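Side-chain contacts in aminotransferase class-III (Sphaerobacter thermophilus DSM 20745, PDB 6K8H), which belongs to the class-III aminotransferases, a family of the pyridoxal-phosphate-dependent aminotransferase clan, and binds (5-hydroxy-4,6-dimethylpyridin-3-yl)methyl dihydrogen phosphate in this model: residues 254-257 with 258-262; 334-337 with 338-341. All coordinates share one frame; numbering follows the deposited sequence.

Contact 1 of 2, residues 254-257 with 258-262. With PLR ((5-hydroxy-4,6-dimethylpyridin-3-yl)methyl dihydrogen phosphate), chain D.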
loop_
_atom_site.group_PDB
_atom_site.type_symbol
_atom_site.label_atom_id
_atom_site.label_comp_id
_atom_site.label_asym_id
_atom_site.label_seq_id
_atom_site.Cartn_x
_atom_site.Cartn_y
_atom_site.Cartn_z
ATOM N N PHE B 254 -12.203 -10.940 9.210
ATOM C CA PHE B 254 -12.960 -10.890 7.964
ATOM C C PHE B 254 -12.224 -10.013 6.960
ATOM O O PHE B 254 -11.810 -8.901 7.293
ATOM C CB PHE B 254 -14.368 -10.336 8.177
ATOM C CG PHE B 254 -15.346 -11.345 8.716
ATOM C CD1 PHE B 254 -14.905 -12.547 9.245
ATOM C CD2 PHE B 254 -16.708 -11.076 8.707
ATOM C CE1 PHE B 254 -15.794 -13.468 9.762
ATOM C CE2 PHE B 254 -17.615 -11.999 9.212
ATOM C CZ PHE B 254 -17.154 -13.203 9.736
ATOM N N ASP B 255 -12.060 -10.519 5.738
ATOM C CA ASP B 255 -11.567 -9.718 4.618
ATOM C C ASP B 255 -12.790 -9.200 3.875
ATOM O O ASP B 255 -13.385 -9.919 3.065
ATOM C CB ASP B 255 -10.663 -10.545 3.708
ATOM C CG ASP B 255 -10.121 -9.746 2.522
ATOM O OD1 ASP B 255 -10.609 -8.621 2.268
ATOM O OD2 ASP B 255 -9.200 -10.246 1.833
ATOM N N GLU B 256 -13.179 -7.953 4.162
ATOM C CA GLU B 256 -14.286 -7.300 3.477
ATOM C C GLU B 256 -13.806 -6.224 2.509
ATOM O O GLU B 256 -14.523 -5.253 2.257
ATOM C CB GLU B 256 -15.281 -6.711 4.480
ATOM C CG GLU B 256 -15.918 -7.758 5.402
ATOM C CD GLU B 256 -17.436 -7.578 5.566
ATOM O OE1 GLU B 256 -18.136 -7.293 4.560
ATOM O OE2 GLU B 256 -17.923 -7.731 6.704
ATOM N N VAL B 257 -12.593 -6.371 1.966
ATOM C CA VAL B 257 -12.087 -5.359 1.041
ATOM C C VAL B 257 -13.049 -5.187 -0.133
ATOM O O VAL B 257 -13.285 -4.064 -0.596
ATOM C CB VAL B 257 -10.658 -5.714 0.581
ATOM C CG1 VAL B 257 -10.204 -4.791 -0.547
ATOM C CG2 VAL B 257 -9.688 -5.601 1.758
ATOM N N ILE B 258 -13.664 -6.278 -0.588
ATOM C CA ILE B 258 -14.764 -6.205 -1.543
ATOM C C ILE B 258 -16.130 -6.271 -0.856
ATOM O O ILE B 258 -17.034 -5.516 -1.213
ATOM C CB ILE B 258 -14.645 -7.311 -2.617
ATOM C CG1 ILE B 258 -13.588 -6.932 -3.666
ATOM C CG2 ILE B 258 -16.004 -7.542 -3.307
ATOM C CD1 ILE B 258 -13.535 -7.891 -4.863
ATOM N N SER B 259 -16.321 -7.192 0.098
ATOM C CA SER B 259 -17.677 -7.514 0.559
ATOM C C SER B 259 -18.313 -6.419 1.414
ATOM O O SER B 259 -19.520 -6.505 1.690
ATOM C CB SER B 259 -17.713 -8.866 1.281
ATOM O OG SER B 259 -17.145 -8.777 2.573
ATOM N N LEU B 260 -17.543 -5.434 1.892
ATOM C CA LEU B 260 -18.120 -4.419 2.773
ATOM C C LEU B 260 -19.268 -3.678 2.101
ATOM O O LEU B 260 -20.155 -3.160 2.785
ATOM C CB LEU B 260 -17.050 -3.416 3.217
ATOM C CG LEU B 260 -17.361 -2.547 4.444
ATOM C CD1 LEU B 260 -17.147 -3.308 5.746
ATOM C CD2 LEU B 260 -16.518 -1.262 4.433
ATOM N N ARG B 261 -19.285 -3.685 0.772
ATOM C CA ARG B 261 -20.326 -2.949 0.012
ATOM C C ARG B 261 -21.646 -3.731 -0.007
ATOM O O ARG B 261 -22.577 -3.229 -0.618
ATOM C CB ARG B 261 -19.861 -2.683 -1.422
ATOM C CG ARG B 261 -19.889 -3.911 -2.315
ATOM C CD ARG B 261 -20.356 -3.590 -3.720
ATOM N NE ARG B 261 -19.436 -2.741 -4.456
ATOM C CZ ARG B 261 -19.726 -2.141 -5.600
ATOM N NH1 ARG B 261 -18.820 -1.386 -6.193
ATOM N NH2 ARG B 261 -20.920 -2.283 -6.138
ATOM N N SER B 262 -21.703 -4.918 0.605
ATOM C CA SER B 262 -22.916 -5.734 0.529
ATOM C C SER B 262 -24.081 -5.158 1.327
ATOM O O SER B 262 -25.237 -5.519 1.062
ATOM C CB SER B 262 -22.623 -7.155 1.010
ATOM O OG SER B 262 -21.530 -7.702 0.300
HETATM N N1 PLR D . -8.851 -8.625 -0.276
HETATM C C2 PLR D . -9.789 -8.796 -1.200
HETATM C C2A PLR D . -10.955 -9.680 -0.898
HETATM C C3 PLR D . -9.695 -8.137 -2.433
HETATM O O3 PLR D . -10.671 -8.326 -3.343
HETATM C C4 PLR D . -8.591 -7.300 -2.692
HETATM C C4A PLR D . -8.486 -6.600 -3.973
HETATM C C5 PLR D . -7.625 -7.135 -1.694
HETATM C C6 PLR D . -7.792 -7.828 -0.525
HETATM C C5A PLR D . -6.407 -6.277 -1.908
HETATM O O4P PLR D . -6.665 -4.841 -1.972
HETATM P P PLR D . -5.658 -3.897 -2.797
HETATM O O1P PLR D . -4.302 -4.186 -2.238
HETATM O O2P PLR D . -5.777 -4.308 -4.219
HETATM O O3P PLR D . -6.104 -2.490 -2.566
HETATM O O HOH W 1 -14.124 -9.142 0.587
#

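Contact 2 of 2, residues 334-337 with 338-341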
loop_
_atom_site.group_PDB
_atom_site.type_symbol
_atom_site.label_atom_id
_atom_site.label_comp_id
_atom_site.label_asym_id
_atom_site.label_seq_id
_atom_site.Cartn_x
_atom_site.Cartn_y
_atom_site.Cartn_z
ATOM N N LYS B 334 -22.664 9.215 0.706
ATOM C CA LYS B 334 -23.619 9.038 -0.382
ATOM C C LYS B 334 -24.244 7.648 -0.426
ATOM O O LYS B 334 -25.284 7.480 -1.080
ATOM C CB LYS B 334 -22.946 9.348 -1.720
ATOM C CG LYS B 334 -22.604 10.821 -1.882
ATOM C CD LYS B 334 -21.645 11.087 -3.050
ATOM C CE LYS B 334 -22.172 10.558 -4.358
ATOM N NZ LYS B 334 -23.032 11.546 -5.071
ATOM N N LEU B 335 -23.628 6.647 0.216
ATOM C CA LEU B 335 -24.167 5.282 0.294
ATOM C C LEU B 335 -25.061 5.177 1.525
ATOM O O LEU B 335 -24.646 4.735 2.597
ATOM C CB LEU B 335 -23.048 4.252 0.364
ATOM C CG LEU B 335 -22.282 3.792 -0.858
ATOM C CD1 LEU B 335 -21.236 2.776 -0.389
ATOM C CD2 LEU B 335 -23.207 3.194 -1.906
ATOM N N THR B 336 -26.299 5.626 1.365
ATOM C CA THR B 336 -27.328 5.608 2.400
ATOM C C THR B 336 -28.099 4.298 2.369
ATOM O O THR B 336 -28.019 3.543 1.398
ATOM C CB THR B 336 -28.280 6.766 2.160
ATOM O OG1 THR B 336 -28.889 6.581 0.873
ATOM C CG2 THR B 336 -27.521 8.076 2.158
ATOM N N PRO B 337 -28.904 4.012 3.408
ATOM C CA PRO B 337 -29.789 2.833 3.340
ATOM C C PRO B 337 -30.662 2.799 2.089
ATOM O O PRO B 337 -30.832 1.724 1.480
ATOM C CB PRO B 337 -30.625 2.955 4.626
ATOM C CG PRO B 337 -29.690 3.641 5.603
ATOM C CD PRO B 337 -28.908 4.629 4.753
ATOM N N ALA B 338 -31.196 3.949 1.658
ATOM C CA ALA B 338 -31.998 3.959 0.435
ATOM C C ALA B 338 -31.162 3.569 -0.784
ATOM O O ALA B 338 -31.649 2.880 -1.694
ATOM C CB ALA B 338 -32.628 5.338 0.231
ATOM N N GLU B 339 -29.902 3.994 -0.823
ATOM C CA GLU B 339 -29.061 3.612 -1.954
ATOM C C GLU B 339 -28.730 2.126 -1.923
ATOM O O GLU B 339 -28.727 1.465 -2.972
ATOM C CB GLU B 339 -27.794 4.463 -1.984
ATOM C CG GLU B 339 -28.046 5.831 -2.599
ATOM C CD GLU B 339 -28.534 5.735 -4.043
ATOM O OE1 GLU B 339 -27.735 5.328 -4.913
ATOM O OE2 GLU B 339 -29.720 6.041 -4.305
ATOM N N PHE B 340 -28.473 1.572 -0.731
ATOM C CA PHE B 340 -28.246 0.135 -0.658
ATOM C C PHE B 340 -29.465 -0.631 -1.153
ATOM O O PHE B 340 -29.327 -1.593 -1.923
ATOM C CB PHE B 340 -27.886 -0.271 0.771
ATOM C CG PHE B 340 -26.442 -0.029 1.124
ATOM C CD1 PHE B 340 -25.445 -0.846 0.623
ATOM C CD2 PHE B 340 -26.085 1.015 1.959
ATOM C CE1 PHE B 340 -24.107 -0.625 0.950
ATOM C CE2 PHE B 340 -24.759 1.248 2.286
ATOM C CZ PHE B 340 -23.771 0.425 1.781
ATOM N N ASP B 341 -30.670 -0.192 -0.753
ATOM C CA ASP B 341 -31.907 -0.837 -1.203
ATOM C C ASP B 341 -32.050 -0.781 -2.722
ATOM O O ASP B 341 -32.413 -1.778 -3.364
ATOM C CB ASP B 341 -33.125 -0.170 -0.553
ATOM C CG ASP B 341 -33.260 -0.486 0.929
ATOM O OD1 ASP B 341 -32.542 -1.379 1.442
ATOM O OD2 ASP B 341 -34.101 0.174 1.585
HETATM O O HOH W 2 -25.355 7.141 -4.020
HETATM O O HOH W 3 -30.755 -0.156 3.111
#

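Contact 1 of 2, residues 254-257 with 258-262
Glu256 and Ser259 meet because each side chain folds back over the turn: CG of Glu256 lies beside its own backbone N (chi1 -61°) before the chain bends at chi2, and OG of Ser259 sits between its N and carbonyl carbon (chi1 75°). Ser259 OG then donates to Glu256 OE1 at 2.7 Å, approaching from above the carboxylate plane. Both carboxylate oxygens have further partners, OE1 the backbone N of Met267 and OE2 the amide of Gln268, so this buried acid is gripped from three residues. The backbone turn closes beneath it, Leu260 N donating to Glu256 O at 3.0 Å, while CB of Leu260 packs 3.9 Å from CB of Glu256. A water bridges the same turn, donating to Asp255 O and accepting from Ser259 N. Asp255 turns the other way. Its OD1 accepts from Val257 N (3.0 Å), met nearly along its C-O axis, an Asx turn that steadies the carboxylate whose OD2 lies 2.7 Å from N1 of the ligand PLR and also bonds to His155. Beside it Val257 lays CG1 and CG2 against the pyridine ring, CG1 3.7 Å from PLR C5, and CG1 of Ile258 comes 3.2 Å from PLR O3. The turn thus continues strand 251-255 of the seven-stranded mixed sheet directly into the ligand pocket. Strands 216-221 and 277-281 flank that strand through backbone bonds, Met267 and Gln268 of helix 266-271 hold the Glu256 side, and Leu373 of strand 373-377 touches Ile258.

Contact 2 of 2, residues 334-337 with 338-341
Leu335 and Phe340 cross at about a right angle, the aliphatic chain meeting the far end of the phenyl ring: CB of Leu335 lies 4.0 Å from CE2 of Phe340, and its CD1 approaches CZ. With CG of Phe340 beside the backbone N (chi1 -81°), the ring reaches back along the incoming chain, where the carbonyl oxygens of Leu335 and Thr336 come up to it obliquely and CA of Pro337 lies at its edge, near the ring plane. Thr336 faces the other way, into the first turn of the helix. Its OG1, placed between the backbone N and the carbonyl carbon, accepts from Glu339 N at 3.3 Å with an N-H...O angle of 154°. Its carbonyl takes Phe340 N at 2.9 Å, and Asp341 N bonds to Pro337 O in the next step of the same ladder. With CG of Glu339 anti to its carbonyl carbon, CB and CG run alongside Thr336 OG1 and CG comes within 3.6 Å of Lys334 O; the bend at chi2 then sets the direction of the carboxylate. One water donates both to that Lys334 carbonyl and to Glu339 OE1, an oxygen that also pairs with Arg342 in a salt bridge. A second water joins Pro337 O to Asp341 OD1, 2.7 Å from the latter. Lys334 sends its amine to a salt bridge with Asp82. Threonine at the N-cap with proline directly after it, at the first helical position, is a classic helix start; here it opens helix 337-361 at the surface, only a short link after helix 322-334.

In the fold
Contact 1 comes first along the chain and contact 2 follows, both within the class-III aminotransferase part of the protein, with centres about 16 Å apart. Contact 1 leaves the end of strand 251-255 in the seven-stranded sheet, deep in the chain and with its centre about 7 Å from the chain's own; contact 2 begins helix 337-361 at the surface, its centre about 20 Å out. They nevertheless touch, Arg261 O lying 3.4 Å from Phe340 CE1, and Ile75 packs against both Arg261 and Leu335. The loop leaving the pocket thus touches the start of the long helix at its Arg261 end.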